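Local atomic coordinates of beta-glucuronidase (uncultured Clostridium sp., PDB entry 6U7J), a protein that catalyses the hydrolysis of beta-glucuronides and, as a glycosyl hydrolase of the gut microbiota, probably contributes to the reactivation of estrogens. Residues B[149-153]-B[391-395]; B[144-148]-B[170-174]; B[467-471]-B[486-491]. The contacts are given in a common frame with arbitrary orientation. Residue numbers count along the deposited sequence, not the author numbering.

Contact 1: B[149-153]-B[391-395]; sequences WDCLP and YHKQV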
ATOM      1  N   TRP B 149     -33.834 -10.645 -18.602  1.00 38.10           N
ATOM      2  CA  TRP B 149     -33.969  -9.565 -19.574  1.00 37.95           C
ATOM      3  C   TRP B 149     -35.109  -8.616 -19.252  1.00 34.90           C
ATOM      4  O   TRP B 149     -35.132  -7.511 -19.799  1.00 35.77           O
ATOM      5  CB  TRP B 149     -34.166 -10.135 -20.975  1.00 38.39           C
ATOM      6  CG  TRP B 149     -32.927 -10.775 -21.527  1.00 40.60           C
ATOM      7  CD1 TRP B 149     -32.716 -12.103 -21.749  1.00 39.45           C
ATOM      8  CD2 TRP B 149     -31.724 -10.105 -21.926  1.00 37.85           C
ATOM      9  NE1 TRP B 149     -31.458 -12.303 -22.264  1.00 42.11           N
ATOM     10  CE2 TRP B 149     -30.828 -11.092 -22.381  1.00 40.68           C
ATOM     11  CE3 TRP B 149     -31.324  -8.766 -21.947  1.00 41.67           C
ATOM     12  CZ2 TRP B 149     -29.547 -10.785 -22.851  1.00 41.76           C
ATOM     13  CZ3 TRP B 149     -30.052  -8.458 -22.412  1.00 45.90           C
ATOM     14  CH2 TRP B 149     -29.179  -9.469 -22.861  1.00 46.67           C
ATOM     15  N   ASP B 150     -36.046  -9.008 -18.383  1.00 31.74           N
ATOM     16  CA  ASP B 150     -37.141  -8.132 -17.977  1.00 33.57           C
ATOM     17  C   ASP B 150     -37.032  -7.710 -16.521  1.00 36.56           C
ATOM     18  O   ASP B 150     -38.019  -7.263 -15.928  1.00 37.32           O
ATOM     19  CB  ASP B 150     -38.504  -8.773 -18.249  1.00 38.24           C
ATOM     20  CG  ASP B 150     -38.710 -10.077 -17.491  1.00 45.02           C
ATOM     21  OD1 ASP B 150     -37.749 -10.591 -16.884  1.00 44.27           O
ATOM     22  OD2 ASP B 150     -39.846 -10.599 -17.511  1.00 54.87           O
ATOM     23  N   CYS B 151     -35.847  -7.844 -15.933  1.00 38.73           N
ATOM     24  CA  CYS B 151     -35.537  -7.250 -14.644  1.00 33.26           C
ATOM     25  C   CYS B 151     -34.808  -5.936 -14.878  1.00 33.60           C
ATOM     26  O   CYS B 151     -34.317  -5.660 -15.973  1.00 32.89           O
ATOM     27  CB  CYS B 151     -34.670  -8.192 -13.804  1.00 36.33           C
ATOM     28  SG  CYS B 151     -35.439  -9.804 -13.485  1.00 34.30           S
ATOM     29  N   LEU B 152     -34.714  -5.143 -13.819  1.00 33.76           N
ATOM     30  CA  LEU B 152     -33.915  -3.922 -13.809  1.00 35.58           C
ATOM     31  C   LEU B 152     -33.087  -3.923 -12.530  1.00 33.75           C
ATOM     32  O   LEU B 152     -33.660  -3.850 -11.425  1.00 30.19           O
ATOM     33  CB  LEU B 152     -34.794  -2.674 -13.893  1.00 31.50           C
ATOM     34  CG  LEU B 152     -35.708  -2.516 -15.108  1.00 33.01           C
ATOM     35  CD1 LEU B 152     -36.427  -1.199 -14.982  1.00 34.36           C
ATOM     36  CD2 LEU B 152     -34.933  -2.554 -16.426  1.00 32.97           C
ATOM     37  N   PRO B 153     -31.752  -3.990 -12.607  1.00 36.26           N
ATOM     38  CA  PRO B 153     -30.911  -4.057 -13.801  1.00 30.89           C
ATOM     39  C   PRO B 153     -31.136  -5.300 -14.647  1.00 32.96           C
ATOM     40  O   PRO B 153     -31.645  -6.306 -14.180  1.00 33.04           O
ATOM     41  CB  PRO B 153     -29.482  -4.063 -13.225  1.00 32.09           C
ATOM     42  CG  PRO B 153     -29.608  -3.450 -11.874  1.00 33.36           C
ATOM     43  CD  PRO B 153     -30.953  -3.915 -11.371  1.00 31.84           C
ATOM     44  N   TYR B 391     -42.319  -3.314 -17.344  1.00 37.97           N
ATOM     45  CA  TYR B 391     -41.736  -3.308 -16.008  1.00 37.02           C
ATOM     46  C   TYR B 391     -40.973  -2.005 -15.758  1.00 34.98           C
ATOM     47  O   TYR B 391     -41.032  -1.439 -14.660  1.00 37.35           O
ATOM     48  CB  TYR B 391     -40.843  -4.542 -15.826  1.00 33.08           C
ATOM     49  CG  TYR B 391     -40.164  -4.553 -14.482  1.00 36.07           C
ATOM     50  CD1 TYR B 391     -40.909  -4.671 -13.319  1.00 34.56           C
ATOM     51  CD2 TYR B 391     -38.779  -4.393 -14.375  1.00 33.42           C
ATOM     52  CE1 TYR B 391     -40.308  -4.655 -12.088  1.00 36.73           C
ATOM     53  CE2 TYR B 391     -38.159  -4.386 -13.145  1.00 33.01           C
ATOM     54  CZ  TYR B 391     -38.930  -4.513 -12.007  1.00 37.26           C
ATOM     55  OH  TYR B 391     -38.338  -4.492 -10.777  1.00 37.64           O
ATOM     56  N   HIS B 392     -40.304  -1.489 -16.789  1.00 34.07           N
ATOM     57  CA  HIS B 392     -39.585  -0.219 -16.693  1.00 33.84           C
ATOM     58  C   HIS B 392     -40.534   0.929 -16.340  1.00 37.26           C
ATOM     59  O   HIS B 392     -40.236   1.757 -15.467  1.00 35.12           O
ATOM     60  CB  HIS B 392     -38.875   0.020 -18.027  1.00 33.00           C
ATOM     61  CG  HIS B 392     -37.829   1.095 -18.014  1.00 34.34           C
ATOM     62  ND1 HIS B 392     -36.912   1.230 -19.034  1.00 31.95           N
ATOM     63  CD2 HIS B 392     -37.573   2.097 -17.143  1.00 34.77           C
ATOM     64  CE1 HIS B 392     -36.127   2.262 -18.787  1.00 32.92           C
ATOM     65  NE2 HIS B 392     -36.496   2.799 -17.639  1.00 35.49           N
ATOM     66  N   LYS B 393     -41.693   0.994 -17.007  1.00 36.89           N
ATOM     67  CA  LYS B 393     -42.707   1.984 -16.637  1.00 36.13           C
ATOM     68  C   LYS B 393     -43.176   1.789 -15.198  1.00 37.16           C
ATOM     69  O   LYS B 393     -43.351   2.762 -14.453  1.00 35.61           O
ATOM     70  CB  LYS B 393     -43.910   1.900 -17.580  1.00 38.56           C
ATOM     71  CG  LYS B 393     -43.623   2.186 -19.039  1.00 39.14           C
ATOM     72  CD  LYS B 393     -44.941   2.388 -19.778  1.00 41.98           C
ATOM     73  CE  LYS B 393     -44.872   1.896 -21.203  1.00 48.60           C
ATOM     74  NZ  LYS B 393     -46.219   1.955 -21.854  1.00 53.57           N
ATOM     75  N   GLN B 394     -43.393   0.538 -14.786  1.00 35.04           N
ATOM     76  CA  GLN B 394     -43.859   0.305 -13.425  1.00 35.70           C
ATOM     77  C   GLN B 394     -42.827   0.747 -12.389  1.00 36.08           C
ATOM     78  O   GLN B 394     -43.195   1.245 -11.319  1.00 31.74           O
ATOM     79  CB  GLN B 394     -44.224  -1.166 -13.240  1.00 34.02           C
ATOM     80  CG  GLN B 394     -45.342  -1.614 -14.169  1.00 43.76           C
ATOM     81  CD  GLN B 394     -45.610  -3.109 -14.097  1.00 49.33           C
ATOM     82  OE1 GLN B 394     -44.717  -3.899 -13.763  1.00 49.00           O
ATOM     83  NE2 GLN B 394     -46.845  -3.511 -14.409  1.00 45.79           N
ATOM     84  N   VAL B 395     -41.530   0.566 -12.671  1.00 33.83           N
ATOM     85  CA  VAL B 395     -40.536   1.000 -11.686  1.00 33.15           C
ATOM     86  C   VAL B 395     -40.483   2.523 -11.626  1.00 30.11           C
ATOM     87  O   VAL B 395     -40.297   3.109 -10.551  1.00 28.69           O
ATOM     88  CB  VAL B 395     -39.163   0.376 -11.998  1.00 39.05           C
ATOM     89  CG1 VAL B 395     -38.059   1.044 -11.185  1.00 37.33           C
ATOM     90  CG2 VAL B 395     -39.200  -1.122 -11.707  1.00 38.07           C
TER
HETATM   91  O   HOH W   1     -35.965  -2.606 -10.264  1.00 26.86           O
HETATM   92  O   HOH W   2     -35.881  -6.341 -11.337  1.00 30.61           O
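A loop from one domain can be fitted to a helix of another through one leucine packed on a tyrosine and two bridging waters, and this buried contact illustrates the case. Trp149 lies beyond the reach of helix segment 391-395, although its carbonyl is hydrogen-bonded to Thr388, one turn earlier on the same helix. Asp150 brings the main chain close: its O lies 3.4 Å from Tyr391 CD2, and the same oxygen accepts a hydrogen bond from Lys118 NZ. The Lys118 ammonium also forms a cation-pi interaction with the Tyr391 ring. Cys151 turns its CA-to-CB bond away, and the backbone then delivers Leu152, which supplies the largest share of the covered surface on the loop side. Its CG packs 3.7 Å from Tyr391 CE2, while its CD1 lies against the helix, 3.7 Å from His392 CA and 4.3 Å from Val395 CG2. The polar backbone of Leu152 is served by solvent. One water accepts from Leu152 N (3.0 Å), another donates to Leu152 O (2.9 Å), and each is hydrogen-bonded to Tyr391 OH at 3.1 Å; that hydroxyl also bonds Lys118 O. The peptide bond into Pro153 is cis; the proline's CA-to-CB bond points away from the helix, and its side chain touches Val366. The contact thus joins the sugar-binding domain, through the loop between strands 135-144 and 156-158, to helix 386-403 of the TIM barrel, which also meets helix 424-439 through His392 and Lys393 and, by the bond from His392 NE2 to Ile414 O, strand 409-416.

Contact 2: B[144-148]-B[170-174]; sequences GNILE and MEQKF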
ATOM      1  N   GLY B 144     -34.050 -13.537  -3.665  1.00 24.55           N
ATOM      2  CA  GLY B 144     -33.479 -14.081  -4.892  1.00 26.39           C
ATOM      3  C   GLY B 144     -32.706 -13.022  -5.654  1.00 24.65           C
ATOM      4  O   GLY B 144     -33.136 -11.867  -5.727  1.00 28.19           O
ATOM      5  N   ASN B 145     -31.577 -13.423  -6.243  1.00 26.49           N
ATOM      6  CA  ASN B 145     -30.671 -12.459  -6.872  1.00 30.56           C
ATOM      7  C   ASN B 145     -30.548 -12.613  -8.386  1.00 29.70           C
ATOM      8  O   ASN B 145     -29.665 -11.989  -8.993  1.00 32.94           O
ATOM      9  CB  ASN B 145     -29.284 -12.537  -6.233  1.00 28.96           C
ATOM     10  CG  ASN B 145     -28.587 -13.855  -6.489  1.00 29.61           C
ATOM     11  OD1 ASN B 145     -28.940 -14.609  -7.398  1.00 31.24           O
ATOM     12  ND2 ASN B 145     -27.578 -14.143  -5.676  1.00 31.60           N
ATOM     13  N   ILE B 146     -31.380 -13.424  -9.004  1.00 24.98           N
ATOM     14  CA  ILE B 146     -31.257 -13.691 -10.431  1.00 28.01           C
ATOM     15  C   ILE B 146     -31.826 -12.526 -11.228  1.00 32.73           C
ATOM     16  O   ILE B 146     -32.891 -11.984 -10.907  1.00 34.21           O
ATOM     17  CB  ILE B 146     -31.949 -15.018 -10.769  1.00 29.58           C
ATOM     18  CG1 ILE B 146     -31.124 -16.154 -10.168  1.00 33.14           C
ATOM     19  CG2 ILE B 146     -32.105 -15.187 -12.278  1.00 31.46           C
ATOM     20  CD1 ILE B 146     -31.781 -17.476 -10.234  1.00 35.38           C
ATOM     21  N   LEU B 147     -31.106 -12.110 -12.264  1.00 37.09           N
ATOM     22  CA  LEU B 147     -31.560 -11.031 -13.129  1.00 34.71           C
ATOM     23  C   LEU B 147     -31.774 -11.587 -14.524  1.00 37.74           C
ATOM     24  O   LEU B 147     -30.941 -12.346 -15.032  1.00 33.17           O
ATOM     25  CB  LEU B 147     -30.560  -9.876 -13.169  1.00 34.21           C
ATOM     26  CG  LEU B 147     -30.381  -9.083 -11.874  1.00 33.03           C
ATOM     27  CD1 LEU B 147     -29.218  -8.103 -12.041  1.00 32.59           C
ATOM     28  CD2 LEU B 147     -31.688  -8.354 -11.455  1.00 30.40           C
ATOM     29  N   GLU B 148     -32.901 -11.227 -15.124  1.00 36.55           N
ATOM     30  CA  GLU B 148     -33.266 -11.644 -16.470  1.00 38.90           C
ATOM     31  C   GLU B 148     -33.469 -10.407 -17.338  1.00 36.92           C
ATOM     32  O   GLU B 148     -33.309  -9.274 -16.883  1.00 36.33           O
ATOM     33  CB  GLU B 148     -34.530 -12.513 -16.456  1.00 41.09           C
ATOM     34  CG  GLU B 148     -34.353 -13.849 -15.769  1.00 44.41           C
ATOM     35  CD  GLU B 148     -33.695 -14.890 -16.650  1.00 49.78           C
ATOM     36  OE1 GLU B 148     -32.915 -14.520 -17.563  1.00 52.35           O
ATOM     37  OE2 GLU B 148     -33.966 -16.095 -16.430  1.00 60.27           O
ATOM     38  N   MET B 170     -25.366 -23.054 -13.541  1.00 47.72           N
ATOM     39  CA  MET B 170     -26.062 -21.765 -13.604  1.00 49.94           C
ATOM     40  C   MET B 170     -25.113 -20.611 -13.369  1.00 49.56           C
ATOM     41  O   MET B 170     -24.540 -20.485 -12.288  1.00 51.21           O
ATOM     42  CB  MET B 170     -27.186 -21.684 -12.574  1.00 50.09           C
ATOM     43  CG  MET B 170     -28.562 -21.774 -13.175  1.00 51.70           C
ATOM     44  SD  MET B 170     -29.868 -21.238 -12.055  1.00 55.35           S
ATOM     45  CE  MET B 170     -29.878 -19.511 -12.440  1.00 55.80           C
ATOM     46  N   GLU B 171     -24.952 -19.762 -14.375  1.00 44.91           N
ATOM     47  CA  GLU B 171     -24.064 -18.616 -14.279  1.00 48.89           C
ATOM     48  C   GLU B 171     -24.833 -17.340 -14.587  1.00 40.34           C
ATOM     49  O   GLU B 171     -25.457 -17.228 -15.647  1.00 40.30           O
ATOM     50  CB  GLU B 171     -22.876 -18.762 -15.230  1.00 45.33           C
ATOM     51  CG  GLU B 171     -21.793 -19.678 -14.714  1.00 53.87           C
ATOM     52  CD  GLU B 171     -20.474 -19.470 -15.438  1.00 64.75           C
ATOM     53  OE1 GLU B 171     -20.472 -18.780 -16.485  1.00 62.92           O
ATOM     54  OE2 GLU B 171     -19.440 -19.989 -14.956  1.00 71.84           O
ATOM     55  N   GLN B 172     -24.761 -16.376 -13.674  1.00 36.79           N
ATOM     56  CA  GLN B 172     -25.387 -15.076 -13.874  1.00 36.12           C
ATOM     57  C   GLN B 172     -24.518 -14.230 -14.797  1.00 37.55           C
ATOM     58  O   GLN B 172     -23.330 -14.026 -14.518  1.00 37.52           O
ATOM     59  CB  GLN B 172     -25.582 -14.372 -12.535  1.00 33.57           C
ATOM     60  CG  GLN B 172     -26.139 -12.978 -12.654  1.00 28.33           C
ATOM     61  CD  GLN B 172     -27.604 -12.975 -13.063  1.00 37.39           C
ATOM     62  OE1 GLN B 172     -28.493 -13.316 -12.268  1.00 30.40           O
ATOM     63  NE2 GLN B 172     -27.864 -12.582 -14.311  1.00 32.35           N
ATOM     64  N   LYS B 173     -25.100 -13.737 -15.887  1.00 36.91           N
ATOM     65  CA  LYS B 173     -24.431 -12.794 -16.772  1.00 40.54           C
ATOM     66  C   LYS B 173     -25.091 -11.422 -16.669  1.00 36.58           C
ATOM     67  O   LYS B 173     -26.300 -11.318 -16.456  1.00 33.78           O
ATOM     68  CB  LYS B 173     -24.458 -13.288 -18.225  1.00 39.53           C
ATOM     69  CG  LYS B 173     -23.744 -14.625 -18.438  1.00 43.92           C
ATOM     70  CD  LYS B 173     -22.267 -14.429 -18.676  1.00 44.99           C
ATOM     71  CE  LYS B 173     -21.460 -15.504 -17.985  1.00 57.86           C
ATOM     72  NZ  LYS B 173     -21.124 -16.656 -18.884  1.00 61.61           N
ATOM     73  N   PHE B 174     -24.283 -10.366 -16.795  1.00 32.12           N
ATOM     74  CA  PHE B 174     -24.783  -9.001 -16.898  1.00 33.59           C
ATOM     75  C   PHE B 174     -23.644  -8.115 -17.382  1.00 40.66           C
ATOM     76  O   PHE B 174     -22.474  -8.507 -17.358  1.00 37.89           O
ATOM     77  CB  PHE B 174     -25.370  -8.473 -15.572  1.00 38.29           C
ATOM     78  CG  PHE B 174     -24.493  -8.693 -14.358  1.00 37.01           C
ATOM     79  CD1 PHE B 174     -24.780  -9.707 -13.453  1.00 35.34           C
ATOM     80  CD2 PHE B 174     -23.405  -7.863 -14.104  1.00 37.78           C
ATOM     81  CE1 PHE B 174     -23.983  -9.919 -12.339  1.00 34.55           C
ATOM     82  CE2 PHE B 174     -22.604  -8.061 -12.988  1.00 32.18           C
ATOM     83  CZ  PHE B 174     -22.885  -9.092 -12.104  1.00 32.43           C
TER
HETATM   84  O   HOH W   3     -27.626 -14.404  -9.809  1.00 30.56           O
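Gln172 shows how a side-chain amide can stand in for the backbone of a pairing strand. Leu147 N donates to Gln172 OE1 (2.9 Å), and Gln172 NE2 returns a bond to Leu147 O (3.2 Å), so that both backbone polar groups of one loop residue are met by one amide. The other NE2 proton is used locally, in a 2.9 Å bond from Gln172 NE2 to Lys173 O that helps to fix the amide's orientation. A water lies 2.8 Å from Gln172 OE1 and 2.8 Å from Asn145 OD1, extending the polar cluster toward Asn145, whose side chain bonds His73 O and Gly75 N. Outward from this centre the contact becomes apolar: Ile146 CD1 meets Met170 CE at 3.6 Å, and Ile157 touches Ile146, Met170 and Gln172. On the far side of the strand Glu171 forms a salt bridge with Arg482 of the second subunit, bringing this small element to a subunit boundary. Within the sugar-binding domain, the loop leaving strand 135-144 of the large antiparallel sheet is thereby held against strand 171-173, which pairs with strand 156-158 in a separate two-stranded sheet.

Contact 3: B[467-471]-B[486-491]; sequences INRYF and SLKTDL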
ATOM      1  N   ILE B 467     -23.822  12.734 -20.864  1.00 34.32           N
ATOM      2  CA  ILE B 467     -22.874  11.852 -21.533  1.00 35.27           C
ATOM      3  C   ILE B 467     -21.837  11.341 -20.540  1.00 36.76           C
ATOM      4  O   ILE B 467     -21.361  12.082 -19.669  1.00 34.73           O
ATOM      5  CB  ILE B 467     -22.190  12.537 -22.742  1.00 36.59           C
ATOM      6  CG1 ILE B 467     -21.246  13.662 -22.291  1.00 36.51           C
ATOM      7  CG2 ILE B 467     -23.247  13.078 -23.701  1.00 35.11           C
ATOM      8  CD1 ILE B 467     -20.456  14.284 -23.421  1.00 34.90           C
ATOM      9  N   ASN B 468     -21.514  10.055 -20.670  1.00 33.31           N
ATOM     10  CA  ASN B 468     -20.461   9.397 -19.910  1.00 32.88           C
ATOM     11  C   ASN B 468     -19.244   9.274 -20.821  1.00 33.41           C
ATOM     12  O   ASN B 468     -19.294   8.574 -21.838  1.00 32.18           O
ATOM     13  CB  ASN B 468     -20.910   8.015 -19.429  1.00 35.16           C
ATOM     14  CG  ASN B 468     -21.995   8.082 -18.354  1.00 33.80           C
ATOM     15  OD1 ASN B 468     -22.352   9.159 -17.873  1.00 33.59           O
ATOM     16  ND2 ASN B 468     -22.514   6.918 -17.966  1.00 32.85           N
ATOM     17  N   ARG B 469     -18.158   9.949 -20.464  1.00 30.48           N
ATOM     18  CA  ARG B 469     -17.039  10.095 -21.382  1.00 31.65           C
ATOM     19  C   ARG B 469     -15.744   9.918 -20.618  1.00 33.03           C
ATOM     20  O   ARG B 469     -15.530  10.583 -19.602  1.00 34.40           O
ATOM     21  CB  ARG B 469     -17.068  11.467 -22.070  1.00 32.25           C
ATOM     22  CG  ARG B 469     -18.028  11.526 -23.262  1.00 33.24           C
ATOM     23  CD  ARG B 469     -17.622  10.503 -24.291  1.00 34.68           C
ATOM     24  NE  ARG B 469     -18.517  10.405 -25.437  1.00 32.06           N
ATOM     25  CZ  ARG B 469     -19.390   9.417 -25.610  1.00 42.36           C
ATOM     26  NH1 ARG B 469     -19.502   8.460 -24.690  1.00 38.40           N
ATOM     27  NH2 ARG B 469     -20.145   9.371 -26.706  1.00 35.52           N
ATOM     28  N   TYR B 470     -14.881   9.040 -21.117  1.00 33.38           N
ATOM     29  CA  TYR B 470     -13.659   8.656 -20.433  1.00 32.27           C
ATOM     30  C   TYR B 470     -12.464   8.825 -21.357  1.00 36.08           C
ATOM     31  O   TYR B 470     -11.646   7.916 -21.555  1.00 34.92           O
ATOM     32  CB  TYR B 470     -13.758   7.225 -19.929  1.00 31.99           C
ATOM     33  CG  TYR B 470     -14.768   7.023 -18.842  1.00 30.20           C
ATOM     34  CD1 TYR B 470     -14.421   7.216 -17.518  1.00 27.91           C
ATOM     35  CD2 TYR B 470     -16.073   6.621 -19.133  1.00 34.75           C
ATOM     36  CE1 TYR B 470     -15.317   7.013 -16.506  1.00 30.25           C
ATOM     37  CE2 TYR B 470     -17.001   6.404 -18.110  1.00 33.18           C
ATOM     38  CZ  TYR B 470     -16.607   6.608 -16.798  1.00 32.67           C
ATOM     39  OH  TYR B 470     -17.476   6.418 -15.761  1.00 36.46           O
ATOM     40  N   PHE B 471     -12.366  10.004 -21.959  1.00 34.29           N
ATOM     41  CA  PHE B 471     -11.160  10.344 -22.688  1.00 35.14           C
ATOM     42  C   PHE B 471      -9.977  10.363 -21.730  1.00 32.54           C
ATOM     43  O   PHE B 471     -10.069  10.872 -20.612  1.00 32.97           O
ATOM     44  CB  PHE B 471     -11.341  11.687 -23.388  1.00 35.93           C
ATOM     45  CG  PHE B 471     -12.369  11.648 -24.503  1.00 36.06           C
ATOM     46  CD1 PHE B 471     -12.167  10.855 -25.624  1.00 38.01           C
ATOM     47  CD2 PHE B 471     -13.532  12.390 -24.424  1.00 34.41           C
ATOM     48  CE1 PHE B 471     -13.110  10.814 -26.652  1.00 39.11           C
ATOM     49  CE2 PHE B 471     -14.471  12.356 -25.448  1.00 36.01           C
ATOM     50  CZ  PHE B 471     -14.256  11.574 -26.561  1.00 33.81           C
ATOM     51  N   SER B 486     -10.302  16.002 -27.467  1.00 37.99           N
ATOM     52  CA  SER B 486     -11.328  14.998 -27.720  1.00 35.51           C
ATOM     53  C   SER B 486     -12.643  15.360 -27.045  1.00 36.21           C
ATOM     54  O   SER B 486     -13.715  15.182 -27.631  1.00 37.42           O
ATOM     55  CB  SER B 486     -10.855  13.624 -27.258  1.00 34.56           C
ATOM     56  OG  SER B 486      -9.744  13.213 -28.021  1.00 39.08           O
ATOM     57  N   LEU B 487     -12.586  15.850 -25.809  1.00 34.93           N
ATOM     58  CA  LEU B 487     -13.827  16.125 -25.099  1.00 37.08           C
ATOM     59  C   LEU B 487     -14.496  17.383 -25.636  1.00 41.05           C
ATOM     60  O   LEU B 487     -15.720  17.403 -25.813  1.00 40.74           O
ATOM     61  CB  LEU B 487     -13.577  16.244 -23.594  1.00 34.08           C
ATOM     62  CG  LEU B 487     -14.896  16.318 -22.810  1.00 36.84           C
ATOM     63  CD1 LEU B 487     -15.709  15.033 -22.960  1.00 33.22           C
ATOM     64  CD2 LEU B 487     -14.686  16.651 -21.340  1.00 33.50           C
ATOM     65  N   LYS B 488     -13.716  18.440 -25.906  1.00 37.61           N
ATOM     66  CA  LYS B 488     -14.292  19.652 -26.482  1.00 36.70           C
ATOM     67  C   LYS B 488     -15.007  19.343 -27.789  1.00 37.31           C
ATOM     68  O   LYS B 488     -16.149  19.770 -28.001  1.00 39.49           O
ATOM     69  CB  LYS B 488     -13.219  20.710 -26.713  1.00 39.05           C
ATOM     70  CG  LYS B 488     -13.777  22.096 -27.053  1.00 38.83           C
ATOM     71  CD  LYS B 488     -12.627  23.089 -27.270  1.00 49.65           C
ATOM     72  CE  LYS B 488     -13.106  24.434 -27.834  1.00 45.05           C
ATOM     73  NZ  LYS B 488     -14.323  24.881 -27.128  1.00 49.40           N
ATOM     74  N   THR B 489     -14.361  18.571 -28.661  1.00 35.50           N
ATOM     75  CA  THR B 489     -14.976  18.214 -29.935  1.00 36.22           C
ATOM     76  C   THR B 489     -16.255  17.417 -29.718  1.00 43.39           C
ATOM     77  O   THR B 489     -17.286  17.685 -30.347  1.00 41.53           O
ATOM     78  CB  THR B 489     -13.989  17.410 -30.781  1.00 39.09           C
ATOM     79  OG1 THR B 489     -12.889  18.244 -31.157  1.00 43.21           O
ATOM     80  CG2 THR B 489     -14.665  16.882 -32.031  1.00 36.96           C
ATOM     81  N   ASP B 490     -16.210  16.430 -28.822  1.00 39.47           N
ATOM     82  CA  ASP B 490     -17.399  15.621 -28.592  1.00 42.54           C
ATOM     83  C   ASP B 490     -18.514  16.455 -27.976  1.00 40.60           C
ATOM     84  O   ASP B 490     -19.669  16.365 -28.399  1.00 42.54           O
ATOM     85  CB  ASP B 490     -17.056  14.417 -27.711  1.00 40.29           C
ATOM     86  CG  ASP B 490     -18.068  13.289 -27.848  1.00 38.47           C
ATOM     87  OD1 ASP B 490     -18.230  12.758 -28.967  1.00 38.50           O
ATOM     88  OD2 ASP B 490     -18.712  12.945 -26.837  1.00 38.43           O
ATOM     89  N   LEU B 491     -18.179  17.290 -26.988  1.00 42.01           N
ATOM     90  CA  LEU B 491     -19.175  18.152 -26.367  1.00 40.99           C
ATOM     91  C   LEU B 491     -19.910  18.984 -27.407  1.00 45.13           C
ATOM     92  O   LEU B 491     -21.140  19.124 -27.353  1.00 41.34           O
ATOM     93  CB  LEU B 491     -18.501  19.079 -25.351  1.00 42.36           C
ATOM     94  CG  LEU B 491     -18.055  18.477 -24.027  1.00 41.55           C
ATOM     95  CD1 LEU B 491     -17.321  19.536 -23.219  1.00 39.42           C
ATOM     96  CD2 LEU B 491     -19.275  17.944 -23.282  1.00 39.90           C
TER
HETATM   97  O   HOH W   4     -19.606  10.782 -29.282  1.00 43.21           O
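Helices of a beta/alpha barrel usually show the strands one side only, and segment 486-491 illustrates how such a face is divided between apolar and charged contacts. Ser486 begins it with a methylene group: its CB sits over the face of the Phe471 ring, 3.6 Å from the centroid and 17° off the normal, a CH-pi contact, while its hydroxyl bonds Arg482 O on the preceding turn. Leu487 meets the edge of the same ring, its CD1 lying 3.7 Å from Phe471 CD2 and 3.9 Å from Arg469 CB. Phe471 therefore has Ser486 over its face, and Leu487 and Asp490 CB (4.0 Å from Phe471 CE2) at its edge. Asp490, one turn after Ser486, forms the charged centre: Arg469 NE donates to Asp490 OD2 at 2.9 Å in a salt bridge, and a water links Arg469 NH2 (3.0 Å) to Asp490 OD1 (2.4 Å). Trp494 NE1 is a second partner of Asp490 OD2. The guanidinium has further partners: NH1 bonds Asn468 O and Asn450 O, and NH2 bonds Val451 O. Leu491 completes the helical face, its CD2 packing 3.8 Å from Ile467 CD1. The contact closes part of a beta-alpha-beta crossover: strand 465-468 lies between the parallel strands 445-449 and 502-506, and helix 480-498 covers it from outside, with Leu487 and Leu491 also touching helix 525-540 and Leu491 reaching strands 502-506 and 545-551.

In the fold
Contacts 1 and 2 share one continuous run of chain, 144-153, and cross along the sequence; their centres are 15 Å apart and they touch where Pro153 O meets Leu147 CD2 at 3.4 Å. Neighbouring parts of one run of chain are thus fitted to the barrel and to the two-stranded sheet respectively. Contact 3 stands apart, its centre 29 Å from that of contact 1 and 33 Å from that of contact 2, and lies within the barrel itself. There Asn468 and Tyr470 bond Glu417 and Glu506, which lie at strand ends where family 2 glycosidases carry their catalytic acids, so contact 3 probably borders the active site.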